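PDB 1VDW: fructose-bisphosphatase from Pyrococcus horikoshii, which probably hydrolyses fructose 1,6-bisphosphate to fructose 6-phosphate and phosphate with the help of magnesium, working as a homodimer. Local coordinates for residues Asn20-Phe25 with Glu118-Arg123; Lys44-Val49 with Asp87-Phe92; Asn235-Asn240 with Glu246-Ser251. One frame throughout, in Å; residues are numbered along the deposited sequence. Where two conformers were deposited one is given.

Contact 1: Asn20-Phe25 with Glu118-Arg123; sequences NIMPLF and EPIVER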
ATOM      1  N   ASN A  20       5.985  20.884   8.386  1.00 17.70           N
ATOM      2  CA  ASN A  20       5.616  21.520   7.128  1.00 19.07           C
ATOM      3  C   ASN A  20       4.853  20.661   6.134  1.00 18.70           C
ATOM      4  O   ASN A  20       4.073  21.181   5.338  1.00 20.28           O
ATOM      5  CB  ASN A  20       6.871  22.063   6.448  1.00 21.25           C
ATOM      6  CG  ASN A  20       7.478  23.229   7.195  1.00 24.15           C
ATOM      7  OD1 ASN A  20       6.981  24.354   7.121  1.00 27.56           O
ATOM      8  ND2 ASN A  20       8.551  22.968   7.932  1.00 25.76           N
ATOM      9  N   ILE A  21       5.077  19.352   6.171  1.00 18.11           N
ATOM     10  CA  ILE A  21       4.417  18.459   5.232  1.00 17.09           C
ATOM     11  C   ILE A  21       3.204  17.704   5.766  1.00 16.47           C
ATOM     12  O   ILE A  21       2.153  17.702   5.129  1.00 15.56           O
ATOM     13  CB  ILE A  21       5.418  17.423   4.658  1.00 17.40           C
ATOM     14  CG1 ILE A  21       6.577  18.140   3.959  1.00 18.39           C
ATOM     15  CG2 ILE A  21       4.702  16.497   3.685  1.00 18.07           C
ATOM     16  CD1 ILE A  21       6.162  18.986   2.773  1.00 19.95           C
ATOM     17  N   MET A  22       3.323  17.064   6.923  1.00 15.76           N
ATOM     18  CA  MET A  22       2.188  16.300   7.434  1.00 17.30           C
ATOM     19  C   MET A  22       0.881  17.077   7.608  1.00 18.59           C
ATOM     20  O   MET A  22      -0.199  16.511   7.429  1.00 18.76           O
ATOM     21  CB  MET A  22       2.554  15.580   8.734  1.00 16.66           C
ATOM     22  CG  MET A  22       3.470  14.367   8.533  1.00 16.26           C
ATOM     23  SD  MET A  22       2.864  13.169   7.296  1.00 15.56           S
ATOM     24  CE  MET A  22       1.516  12.427   8.175  1.00 20.59           C
ATOM     25  N   PRO A  23       0.947  18.374   7.961  1.00 19.43           N
ATOM     26  CA  PRO A  23      -0.332  19.076   8.108  1.00 20.44           C
ATOM     27  C   PRO A  23      -1.070  19.141   6.771  1.00 20.17           C
ATOM     28  O   PRO A  23      -2.265  19.432   6.719  1.00 21.78           O
ATOM     29  CB  PRO A  23       0.090  20.459   8.597  1.00 20.41           C
ATOM     30  CG  PRO A  23       1.329  20.169   9.385  1.00 21.83           C
ATOM     31  CD  PRO A  23       2.055  19.196   8.479  1.00 19.68           C
ATOM     32  N   LEU A  24      -0.347  18.863   5.691  1.00 19.14           N
ATOM     33  CA  LEU A  24      -0.920  18.891   4.354  1.00 18.28           C
ATOM     34  C   LEU A  24      -1.610  17.581   3.980  1.00 17.54           C
ATOM     35  O   LEU A  24      -2.348  17.526   2.996  1.00 18.66           O
ATOM     36  CB  LEU A  24       0.163  19.219   3.321  1.00 20.09           C
ATOM     37  CG  LEU A  24       0.807  20.607   3.411  1.00 19.94           C
ATOM     38  CD1 LEU A  24       1.887  20.737   2.347  1.00 20.15           C
ATOM     39  CD2 LEU A  24      -0.254  21.685   3.227  1.00 22.07           C
ATOM     40  N   PHE A  25      -1.363  16.526   4.754  1.00 17.40           N
ATOM     41  CA  PHE A  25      -1.983  15.230   4.481  1.00 15.46           C
ATOM     42  C   PHE A  25      -3.472  15.358   4.792  1.00 16.19           C
ATOM     43  O   PHE A  25      -3.862  15.607   5.935  1.00 17.75           O
ATOM     44  CB  PHE A  25      -1.342  14.135   5.345  1.00 15.19           C
ATOM     45  CG  PHE A  25      -1.751  12.731   4.964  1.00 14.19           C
ATOM     46  CD1 PHE A  25      -1.534  12.247   3.680  1.00 14.08           C
ATOM     47  CD2 PHE A  25      -2.336  11.889   5.902  1.00 15.35           C
ATOM     48  CE1 PHE A  25      -1.892  10.942   3.331  1.00 14.26           C
ATOM     49  CE2 PHE A  25      -2.700  10.581   5.567  1.00 15.52           C
ATOM     50  CZ  PHE A  25      -2.476  10.109   4.278  1.00 13.18           C
ATOM     51  N   GLU A 118       9.385   6.951   7.274  1.00  8.08           N
ATOM     52  CA  GLU A 118       8.030   6.533   6.906  1.00  7.72           C
ATOM     53  C   GLU A 118       7.165   7.188   7.991  1.00  8.20           C
ATOM     54  O   GLU A 118       6.861   6.590   9.023  1.00  8.50           O
ATOM     55  CB  GLU A 118       7.948   5.007   6.965  1.00  8.03           C
ATOM     56  CG  GLU A 118       6.575   4.464   6.622  1.00  7.59           C
ATOM     57  CD  GLU A 118       6.471   2.945   6.645  1.00  8.37           C
ATOM     58  OE1 GLU A 118       7.373   2.260   7.178  1.00 10.06           O
ATOM     59  OE2 GLU A 118       5.448   2.434   6.135  1.00  9.24           O
ATOM     60  N   PRO A 119       6.732   8.432   7.750  1.00  9.65           N
ATOM     61  CA  PRO A 119       5.933   9.192   8.714  1.00  9.62           C
ATOM     62  C   PRO A 119       4.624   8.664   9.268  1.00 10.06           C
ATOM     63  O   PRO A 119       4.355   8.831  10.452  1.00 10.73           O
ATOM     64  CB  PRO A 119       5.741  10.543   8.017  1.00 10.47           C
ATOM     65  CG  PRO A 119       5.710  10.177   6.600  0.50  9.12           C
ATOM     66  CD  PRO A 119       6.838   9.181   6.485  1.00  9.46           C
ATOM     67  N   ILE A 120       3.820   8.023   8.425  0.50 10.62           N
ATOM     68  CA  ILE A 120       2.527   7.499   8.860  0.50 10.98           C
ATOM     69  C   ILE A 120       2.625   6.623  10.100  0.50 10.51           C
ATOM     70  O   ILE A 120       1.734   6.632  10.953  0.50 12.06           O
ATOM     71  CB  ILE A 120       1.847   6.676   7.738  0.50 11.85           C
ATOM     72  CG1 ILE A 120       1.354   7.611   6.630  0.50 12.00           C
ATOM     73  CG2 ILE A 120       0.697   5.851   8.310  0.50 12.45           C
ATOM     74  CD1 ILE A 120       0.264   8.576   7.072  0.50 13.18           C
ATOM     75  N   VAL A 121       3.714   5.873  10.200  1.00  9.03           N
ATOM     76  CA  VAL A 121       3.913   4.963  11.321  1.00  9.41           C
ATOM     77  C   VAL A 121       5.128   5.347  12.169  1.00  9.07           C
ATOM     78  O   VAL A 121       5.639   4.538  12.933  1.00  9.92           O
ATOM     79  CB  VAL A 121       4.036   3.496  10.844  1.00 10.85           C
ATOM     80  CG1 VAL A 121       2.655   2.961  10.481  1.00 12.72           C
ATOM     81  CG2 VAL A 121       4.972   3.407   9.646  1.00 12.67           C
ATOM     82  N   GLU A 122       5.575   6.592  12.021  1.00  9.62           N
ATOM     83  CA  GLU A 122       6.694   7.125  12.799  1.00  9.20           C
ATOM     84  C   GLU A 122       7.920   6.227  12.784  1.00  9.45           C
ATOM     85  O   GLU A 122       8.542   5.990  13.819  1.00 11.35           O
ATOM     86  CB  GLU A 122       6.241   7.353  14.245  1.00 10.51           C
ATOM     87  CG  GLU A 122       5.093   8.350  14.369  1.00 13.97           C
ATOM     88  CD  GLU A 122       4.553   8.469  15.784  1.00 15.85           C
ATOM     89  OE1 GLU A 122       5.359   8.506  16.733  1.00 16.17           O
ATOM     90  OE2 GLU A 122       3.315   8.541  15.945  1.00 18.65           O
ATOM     91  N   ARG A 123       8.282   5.741  11.604  1.00  9.82           N
ATOM     92  CA  ARG A 123       9.425   4.850  11.469  1.00  9.82           C
ATOM     93  C   ARG A 123      10.639   5.464  10.810  1.00 10.07           C
ATOM     94  O   ARG A 123      10.539   6.063   9.735  1.00 11.43           O
ATOM     95  CB  ARG A 123       9.050   3.622  10.651  1.00 10.87           C
ATOM     96  CG  ARG A 123       8.151   2.644  11.324  1.00 13.13           C
ATOM     97  CD  ARG A 123       7.808   1.587  10.297  1.00 16.17           C
ATOM     98  NE  ARG A 123       6.810   0.648  10.770  1.00 18.69           N
ATOM     99  CZ  ARG A 123       6.107  -0.157   9.978  1.00 16.77           C
ATOM    100  NH1 ARG A 123       6.285  -0.142   8.653  1.00 13.35           N
ATOM    101  NH2 ARG A 123       5.219  -0.978  10.517  1.00 19.33           N
TER

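Contact 2: Lys44-Val49 with Asp87-Phe92; sequences KVVDKV and DGSYNF. With EDO (1,2-ethanediol), chain C.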
ATOM      1  N   LYS A  44       3.442  19.551  -7.598  1.00 24.01           N
ATOM      2  CA  LYS A  44       2.387  20.042  -6.722  1.00 22.78           C
ATOM      3  C   LYS A  44       2.926  20.710  -5.465  1.00 20.12           C
ATOM      4  O   LYS A  44       4.108  20.590  -5.144  1.00 19.00           O
ATOM      5  CB  LYS A  44       1.439  18.898  -6.357  1.00 23.73           C
ATOM      6  CG  LYS A  44       0.675  18.356  -7.557  1.00 26.39           C
ATOM      7  CD  LYS A  44      -0.184  17.162  -7.191  1.00 28.03           C
ATOM      8  CE  LYS A  44      -0.943  16.648  -8.404  1.00 28.97           C
ATOM      9  NZ  LYS A  44      -1.896  17.659  -8.940  1.00 29.83           N
ATOM     10  N   VAL A  45       2.053  21.420  -4.758  1.00 19.65           N
ATOM     11  CA  VAL A  45       2.445  22.125  -3.544  1.00 19.26           C
ATOM     12  C   VAL A  45       3.265  21.270  -2.583  1.00 17.77           C
ATOM     13  O   VAL A  45       4.356  21.662  -2.183  1.00 17.35           O
ATOM     14  CB  VAL A  45       1.211  22.682  -2.790  1.00 19.96           C
ATOM     15  CG1 VAL A  45       1.623  23.199  -1.417  1.00 21.06           C
ATOM     16  CG2 VAL A  45       0.573  23.806  -3.598  1.00 21.75           C
ATOM     17  N   VAL A  46       2.762  20.092  -2.229  1.00 16.71           N
ATOM     18  CA  VAL A  46       3.486  19.242  -1.292  1.00 15.72           C
ATOM     19  C   VAL A  46       4.893  18.864  -1.775  1.00 14.40           C
ATOM     20  O   VAL A  46       5.819  18.769  -0.969  1.00 14.71           O
ATOM     21  CB  VAL A  46       2.684  17.957  -0.958  1.00 15.90           C
ATOM     22  CG1 VAL A  46       2.607  17.045  -2.169  1.00 17.05           C
ATOM     23  CG2 VAL A  46       3.319  17.251   0.227  1.00 16.41           C
ATOM     24  N   ASP A  47       5.059  18.658  -3.077  1.00 14.24           N
ATOM     25  CA  ASP A  47       6.372  18.311  -3.624  1.00 14.55           C
ATOM     26  C   ASP A  47       7.355  19.460  -3.425  1.00 15.25           C
ATOM     27  O   ASP A  47       8.498  19.257  -3.017  1.00 15.32           O
ATOM     28  CB  ASP A  47       6.284  18.018  -5.122  1.00 16.58           C
ATOM     29  CG  ASP A  47       5.316  16.911  -5.445  1.00 17.43           C
ATOM     30  OD1 ASP A  47       5.428  15.833  -4.828  1.00 19.49           O
ATOM     31  OD2 ASP A  47       4.455  17.120  -6.323  1.00 18.50           O
ATOM     32  N   LYS A  48       6.891  20.670  -3.724  1.00 15.12           N
ATOM     33  CA  LYS A  48       7.723  21.859  -3.604  1.00 15.57           C
ATOM     34  C   LYS A  48       8.078  22.165  -2.158  1.00 14.53           C
ATOM     35  O   LYS A  48       9.217  22.533  -1.861  1.00 14.91           O
ATOM     36  CB  LYS A  48       7.013  23.061  -4.232  1.00 16.63           C
ATOM     37  CG  LYS A  48       7.837  24.346  -4.211  1.00 18.81           C
ATOM     38  CD  LYS A  48       9.174  24.173  -4.920  1.00 21.57           C
ATOM     39  CE  LYS A  48       8.995  23.820  -6.388  1.00 23.54           C
ATOM     40  NZ  LYS A  48      10.303  23.742  -7.100  1.00 28.01           N
ATOM     41  N   VAL A  49       7.112  22.027  -1.259  1.00 14.61           N
ATOM     42  CA  VAL A  49       7.379  22.287   0.145  1.00 16.22           C
ATOM     43  C   VAL A  49       8.399  21.276   0.654  1.00 16.40           C
ATOM     44  O   VAL A  49       9.337  21.635   1.363  1.00 17.50           O
ATOM     45  CB  VAL A  49       6.095  22.198   1.000  1.00 16.77           C
ATOM     46  CG1 VAL A  49       6.440  22.357   2.473  1.00 18.49           C
ATOM     47  CG2 VAL A  49       5.110  23.283   0.570  1.00 17.99           C
ATOM     48  N   ASP A  87       8.838  10.648  -1.551  1.00  8.96           N
ATOM     49  CA  ASP A  87       8.545   9.496  -2.385  1.00  9.85           C
ATOM     50  C   ASP A  87       7.090   9.173  -2.078  1.00  9.63           C
ATOM     51  O   ASP A  87       6.699   9.137  -0.919  1.00 11.61           O
ATOM     52  CB  ASP A  87       9.431   8.317  -1.996  1.00 10.35           C
ATOM     53  CG  ASP A  87       9.314   7.159  -2.966  1.00 11.34           C
ATOM     54  OD1 ASP A  87       8.492   7.244  -3.901  1.00 12.81           O
ATOM     55  OD2 ASP A  87      10.043   6.167  -2.793  1.00 14.47           O
ATOM     56  N   GLY A  88       6.283   8.961  -3.110  1.00  9.85           N
ATOM     57  CA  GLY A  88       4.879   8.653  -2.889  1.00  9.14           C
ATOM     58  C   GLY A  88       3.983   9.873  -2.971  1.00  9.29           C
ATOM     59  O   GLY A  88       2.989   9.970  -2.257  1.00 10.17           O
ATOM     60  N   SER A  89       4.323  10.801  -3.862  1.00  9.69           N
ATOM     61  CA  SER A  89       3.557  12.031  -4.040  1.00 10.96           C
ATOM     62  C   SER A  89       2.081  11.786  -4.362  1.00  9.42           C
ATOM     63  O   SER A  89       1.197  12.359  -3.722  1.00 10.73           O
ATOM     64  CB  SER A  89       4.182  12.885  -5.146  1.00 13.01           C
ATOM     65  OG  SER A  89       3.462  14.096  -5.309  1.00 16.25           O
ATOM     66  N   TYR A  90       1.814  10.964  -5.376  1.00  9.80           N
ATOM     67  CA  TYR A  90       0.429  10.672  -5.733  1.00  8.85           C
ATOM     68  C   TYR A  90      -0.302  10.117  -4.518  1.00  8.60           C
ATOM     69  O   TYR A  90      -1.424  10.517  -4.211  1.00  9.04           O
ATOM     70  CB  TYR A  90       0.331   9.646  -6.867  1.00 10.52           C
ATOM     71  CG  TYR A  90      -1.106   9.271  -7.163  1.00  9.73           C
ATOM     72  CD1 TYR A  90      -1.873  10.025  -8.052  1.00 11.01           C
ATOM     73  CD2 TYR A  90      -1.726   8.218  -6.485  1.00  9.66           C
ATOM     74  CE1 TYR A  90      -3.220   9.748  -8.255  1.00 11.31           C
ATOM     75  CE2 TYR A  90      -3.079   7.930  -6.680  1.00 10.66           C
ATOM     76  CZ  TYR A  90      -3.820   8.702  -7.563  1.00 10.29           C
ATOM     77  OH  TYR A  90      -5.164   8.454  -7.745  1.00 11.65           O
ATOM     78  N   ASN A  91       0.335   9.182  -3.826  1.00  8.03           N
ATOM     79  CA  ASN A  91      -0.289   8.584  -2.657  1.00  8.78           C
ATOM     80  C   ASN A  91      -0.621   9.640  -1.620  1.00  8.48           C
ATOM     81  O   ASN A  91      -1.734   9.690  -1.102  1.00  8.45           O
ATOM     82  CB  ASN A  91       0.634   7.538  -2.029  1.00  8.63           C
ATOM     83  CG  ASN A  91       0.785   6.293  -2.882  1.00  8.26           C
ATOM     84  OD1 ASN A  91      -0.009   6.037  -3.793  1.00  8.69           O
ATOM     85  ND2 ASN A  91       1.798   5.498  -2.570  1.00  8.75           N
ATOM     86  N   PHE A  92       0.356  10.487  -1.316  1.00  8.71           N
ATOM     87  CA  PHE A  92       0.162  11.532  -0.326  1.00  9.13           C
ATOM     88  C   PHE A  92      -1.052  12.411  -0.619  1.00  9.24           C
ATOM     89  O   PHE A  92      -1.898  12.605   0.247  1.00 10.32           O
ATOM     90  CB  PHE A  92       1.407  12.416  -0.249  1.00  9.69           C
ATOM     91  CG  PHE A  92       1.367  13.416   0.873  1.00 11.08           C
ATOM     92  CD1 PHE A  92       2.015  13.157   2.071  1.00 11.28           C
ATOM     93  CD2 PHE A  92       0.658  14.608   0.736  1.00 11.75           C
ATOM     94  CE1 PHE A  92       1.963  14.068   3.122  1.00 11.68           C
ATOM     95  CE2 PHE A  92       0.596  15.527   1.779  1.00 13.17           C
ATOM     96  CZ  PHE A  92       1.251  15.257   2.973  1.00 12.47           C
TER
HETATM   97  C1  EDO C1002       8.991   6.566  -8.022  1.00 16.51           C
HETATM   98  O1  EDO C1002       8.278   7.729  -7.612  1.00 16.64           O
HETATM   99  C2  EDO C1002       9.592   5.878  -6.782  1.00 15.38           C
HETATM  100  O2  EDO C1002       8.548   5.491  -5.871  1.00 13.25           O

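Contact 3: Asn235-Asn240 with Glu246-Ser251; sequences NIIAAN and ETILRS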
ATOM      1  N   ASN A 235      16.525   0.002 -13.364  1.00 16.48           N
ATOM      2  CA  ASN A 235      15.635  -1.121 -13.102  1.00 16.51           C
ATOM      3  C   ASN A 235      16.283  -1.902 -11.979  1.00 17.36           C
ATOM      4  O   ASN A 235      17.508  -2.034 -11.934  1.00 19.99           O
ATOM      5  CB  ASN A 235      15.512  -2.020 -14.328  1.00 17.70           C
ATOM      6  CG  ASN A 235      14.813  -1.339 -15.471  1.00 18.43           C
ATOM      7  OD1 ASN A 235      13.661  -0.927 -15.352  1.00 18.43           O
ATOM      8  ND2 ASN A 235      15.509  -1.211 -16.596  1.00 22.85           N
ATOM      9  N   ILE A 236      15.474  -2.419 -11.067  1.00 15.67           N
ATOM     10  CA  ILE A 236      16.033  -3.177  -9.968  1.00 15.10           C
ATOM     11  C   ILE A 236      15.324  -4.487  -9.677  1.00 13.45           C
ATOM     12  O   ILE A 236      14.106  -4.620  -9.843  1.00 13.47           O
ATOM     13  CB  ILE A 236      16.044  -2.355  -8.662  1.00 17.81           C
ATOM     14  CG1 ILE A 236      14.614  -1.963  -8.285  1.00 16.86           C
ATOM     15  CG2 ILE A 236      16.929  -1.125  -8.825  1.00 20.07           C
ATOM     16  CD1 ILE A 236      14.503  -1.267  -6.935  1.00 20.00           C
ATOM     17  N   ILE A 237      16.123  -5.460  -9.265  1.00 13.44           N
ATOM     18  CA  ILE A 237      15.633  -6.757  -8.851  1.00 13.82           C
ATOM     19  C   ILE A 237      16.387  -6.970  -7.544  1.00 13.37           C
ATOM     20  O   ILE A 237      17.577  -7.304  -7.548  1.00 14.20           O
ATOM     21  CB  ILE A 237      15.984  -7.882  -9.847  1.00 15.70           C
ATOM     22  CG1 ILE A 237      15.331  -7.614 -11.206  1.00 18.29           C
ATOM     23  CG2 ILE A 237      15.492  -9.210  -9.305  1.00 18.13           C
ATOM     24  CD1 ILE A 237      15.990  -6.519 -12.020  1.00 19.98           C
ATOM     25  N   ALA A 238      15.702  -6.720  -6.434  1.00 12.53           N
ATOM     26  CA  ALA A 238      16.285  -6.861  -5.104  1.00 11.98           C
ATOM     27  C   ALA A 238      15.604  -8.024  -4.403  1.00 12.21           C
ATOM     28  O   ALA A 238      14.376  -8.141  -4.443  1.00 13.27           O
ATOM     29  CB  ALA A 238      16.088  -5.573  -4.309  1.00 13.43           C
ATOM     30  N   ALA A 239      16.384  -8.879  -3.754  1.00 11.42           N
ATOM     31  CA  ALA A 239      15.802 -10.030  -3.083  1.00 11.48           C
ATOM     32  C   ALA A 239      16.587 -10.490  -1.871  1.00 12.12           C
ATOM     33  O   ALA A 239      17.725 -10.076  -1.649  1.00 13.36           O
ATOM     34  CB  ALA A 239      15.651 -11.187  -4.077  1.00 13.39           C
ATOM     35  N   ASN A 240      15.962 -11.368  -1.098  1.00 11.75           N
ATOM     36  CA  ASN A 240      16.569 -11.920   0.105  1.00 13.63           C
ATOM     37  C   ASN A 240      17.125 -13.312  -0.181  1.00 16.18           C
ATOM     38  O   ASN A 240      17.481 -14.047   0.740  1.00 18.33           O
ATOM     39  CB  ASN A 240      15.519 -12.023   1.212  1.00 13.07           C
ATOM     40  CG  ASN A 240      14.383 -12.975   0.859  1.00 12.47           C
ATOM     41  OD1 ASN A 240      14.325 -13.524  -0.245  1.00 13.19           O
ATOM     42  ND2 ASN A 240      13.469 -13.166   1.799  1.00 13.10           N
ATOM     43  N   GLU A 246      17.505 -14.957  -9.300  1.00 17.53           N
ATOM     44  CA  GLU A 246      17.791 -15.543 -10.603  1.00 18.51           C
ATOM     45  C   GLU A 246      16.522 -16.057 -11.275  1.00 18.50           C
ATOM     46  O   GLU A 246      16.370 -15.948 -12.493  1.00 18.82           O
ATOM     47  CB  GLU A 246      18.829 -16.660 -10.464  1.00 20.04           C
ATOM     48  CG  GLU A 246      20.237 -16.120 -10.248  1.00 22.48           C
ATOM     49  CD  GLU A 246      21.282 -17.207 -10.148  1.00 24.48           C
ATOM     50  OE1 GLU A 246      21.214 -18.173 -10.937  1.00 26.20           O
ATOM     51  OE2 GLU A 246      22.180 -17.087  -9.288  1.00 26.31           O
ATOM     52  N   THR A 247      15.606 -16.607 -10.484  1.00 18.61           N
ATOM     53  CA  THR A 247      14.347 -17.101 -11.029  1.00 19.35           C
ATOM     54  C   THR A 247      13.547 -15.934 -11.597  1.00 18.39           C
ATOM     55  O   THR A 247      12.921 -16.050 -12.648  1.00 17.97           O
ATOM     56  CB  THR A 247      13.511 -17.811  -9.951  1.00 20.99           C
ATOM     57  OG1 THR A 247      14.181 -19.011  -9.547  1.00 22.95           O
ATOM     58  CG2 THR A 247      12.123 -18.155 -10.484  1.00 23.24           C
ATOM     59  N   ILE A 248      13.574 -14.802 -10.898  1.00 16.27           N
ATOM     60  CA  ILE A 248      12.859 -13.623 -11.364  1.00 16.16           C
ATOM     61  C   ILE A 248      13.450 -13.156 -12.693  1.00 16.04           C
ATOM     62  O   ILE A 248      12.719 -12.857 -13.634  1.00 16.09           O
ATOM     63  CB  ILE A 248      12.934 -12.478 -10.324  1.00 15.75           C
ATOM     64  CG1 ILE A 248      12.112 -12.857  -9.088  1.00 16.23           C
ATOM     65  CG2 ILE A 248      12.420 -11.175 -10.934  1.00 15.51           C
ATOM     66  CD1 ILE A 248      12.275 -11.909  -7.916  1.00 17.28           C
ATOM     67  N   LEU A 249      14.776 -13.101 -12.774  1.00 17.27           N
ATOM     68  CA  LEU A 249      15.429 -12.675 -14.007  1.00 18.87           C
ATOM     69  C   LEU A 249      15.052 -13.587 -15.173  1.00 19.21           C
ATOM     70  O   LEU A 249      14.795 -13.115 -16.281  1.00 19.80           O
ATOM     71  CB  LEU A 249      16.950 -12.657 -13.825  1.00 19.61           C
ATOM     72  CG  LEU A 249      17.500 -11.566 -12.900  1.00 20.85           C
ATOM     73  CD1 LEU A 249      19.001 -11.750 -12.730  1.00 21.95           C
ATOM     74  CD2 LEU A 249      17.186 -10.193 -13.477  1.00 22.49           C
ATOM     75  N   ARG A 250      15.008 -14.890 -14.917  1.00 20.40           N
ATOM     76  CA  ARG A 250      14.653 -15.852 -15.958  1.00 21.49           C
ATOM     77  C   ARG A 250      13.190 -15.742 -16.370  1.00 21.05           C
ATOM     78  O   ARG A 250      12.807 -16.176 -17.458  1.00 22.05           O
ATOM     79  CB  ARG A 250      14.925 -17.287 -15.490  1.00 23.72           C
ATOM     80  CG  ARG A 250      16.392 -17.654 -15.367  1.00 27.36           C
ATOM     81  CD  ARG A 250      16.605 -19.169 -15.338  1.00 28.45           C
ATOM     82  NE  ARG A 250      15.856 -19.831 -14.272  0.50 29.07           N
ATOM     83  CZ  ARG A 250      16.173 -19.770 -12.983  0.50 28.74           C
ATOM     84  NH1 ARG A 250      17.230 -19.074 -12.588  0.50 29.68           N
ATOM     85  NH2 ARG A 250      15.432 -20.408 -12.088  0.50 29.08           N
ATOM     86  N   SER A 251      12.374 -15.151 -15.503  1.00 20.05           N
ATOM     87  CA  SER A 251      10.947 -15.019 -15.771  1.00 19.98           C
ATOM     88  C   SER A 251      10.514 -13.673 -16.333  1.00 20.65           C
ATOM     89  O   SER A 251       9.322 -13.452 -16.562  1.00 21.19           O
ATOM     90  CB  SER A 251      10.159 -15.301 -14.493  1.00 19.66           C
ATOM     91  OG  SER A 251      10.472 -16.580 -13.973  1.00 21.15           O
TER

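Contact 1: Asn20-Phe25 with Glu118-Arg123
Near the dimer interface of this inositol monophosphatase-family fold, Met22 and Phe25, from the turn that follows helix 3-20, meet Pro119 and Ile120 at the tight turn joining strands 110-118 and 123-128. The contact is wholly apolar and modest, with 151 Å² buried over both sides. Met22 CG stands anti to the carbonyl carbon (chi1 -74°), and further bends at chi2 and chi3 bring SD up to the CB-CG edge of the Pro119 ring. SD lies 4.0 Å from Pro119 CB, while the terminal methyl CE passes on to Ile120, 4.2 Å from its CD1. The same Ile120 CD1 also meets the Phe25 ring, 3.9 Å from CE2, so it touches the thioether methyl and the ring from directions roughly at right angles. The Ile120 side chain runs at about a right angle to each of them. Pro119 and Ile120 each have a second conformer, so these contacts, which hold for one of them, are less certain.

The receiving turn is a beta hairpin with a G1 bulge, in which Glu122 and Arg123 both face Glu118. Its backbone evidence is a pair of hydrogen bonds between Glu118 and Arg123, with Glu118 N 2.9 Å from Arg123 O and Arg123 N 3.1 Å from Glu118 O. Glu122 has the left-handed backbone conformation that such a bulge uses. A salt bridge ties the two strand ends together: Arg123 NH1 is 3.0 Å from Glu118 OE1, approaching on the syn side but 33° out of the carboxylate plane. OE1 is thus gripped by Arg123 and by Tyr125 OH, and OE2 is bonded by Tyr181 OH. Phe99 packs against Met22, Phe25, Pro119 and Ile120, and Ile120 of the second subunit packs against its counterpart here.

Contact 2: Lys44-Val49 with Asp87-Phe92
Ser89 and Asp47 make the polar link between the two segments: the hydroxyl OG donates to Asp47 OD1 over 2.7 Å, using the syn lone pair of that oxygen. Chi1 of Ser89, -179°, swings OG away from the backbone N and toward the Asp47 carboxylate. Beside this bond lies an apolar contact. Val46 CG2 sits over one face of the Phe92 ring, 3.9 Å from the centroid and 25° off the normal, a CH-pi contact displaced toward the CD2-CE2 rim, where CE2 is 3.6 Å from CG2.

The second shell fixes the acceptor. Asp47 OD2 takes the backbone N-H of Lys44 at 2.9 Å through its anti lone pair, so the two oxygens hold different partners and the carboxylate's rotation is restrained from both segments. Since Lys44 is the N-cap of helix 45-60 and Asp47 its N3 residue, this bond is one half of a capping box; the lysine side chain does not supply the other. Gly88 is the N-cap of helix 89-93. At Asp87, whose carboxylate is a predicted magnesium ligand, OD1 accepts a 2.6 Å hydrogen bond from O2 of 1,2-ethanediol, probably a crystallisation additive; Ala176 N bonds OD2.

The contact thus joins the first turns of two helices. Phe99 meets the Phe92 ring edge-to-face, Leu86 of strand 86-87 touches both Val46 and Asp47, and strand 43-44 runs directly into helix 45-60.

Contact 3: Asn235-Asn240 with Glu246-Ser251
Two torsions shape Ile237 for its partners: chi1 of -62° spreads the branches, CG2 toward Ile248 and CG1 toward Leu249, and chi2 of 75° keeps CD1 near Leu249 CD2. CG2 meets the CG2 of Ile248 at 4.0 Å, methyl against methyl, with the side chains sliding past each other in opposite directions. On the other branch, Leu249 CD2 lies 3.9 Å from Ile237 CG1; the same methyl is 4.1 Å from Ile237 CD1, so it rests against the outer length of the isoleucine chain.

The contact packs helix 242-250 on strand 234-239, its predecessor in the chain, across one face of the five-stranded mixed sheet. Nearest CA atoms are those of Ile237 and Ile248, 7.8 Å apart. Leu245 from the preceding helical turn touches both Ile237 and Ala239, and Ile248 further contacts Ala189 and Val191 of strand 189-193 and Ile162 of helix 160-164. Farther along, Ser251 OG donates to Thr247 O over 2.8 Å, tilted 31° from the carbonyl plane.

All contacting groups are aliphatic, and Ile237 and Ile248 are buried. The helix is therefore held to this part of the sheet by dispersion and exclusion of water, without any directional bond between the segments.

In the fold
Contacts 1 and 2 form one continuous region, their centres 12 Å apart, with contact 2 nested inside the chain loop that contact 1 closes. They touch directly: Phe92 CZ lies 3.4 Å from Ile21 O, and Ile21 CD1 is 3.4 Å from Val49 CG1. Both also touch the second subunit. The predicted magnesium site borders this region, since contact 2 contains Asp87 and the side chain of Pro119 in contact 1 is about 7 Å from that of Leu86. Contact 3 lies across the chain's centre, away from the predicted site; its centre is 32 Å from that of contact 1 and 29 Å from that of contact 2.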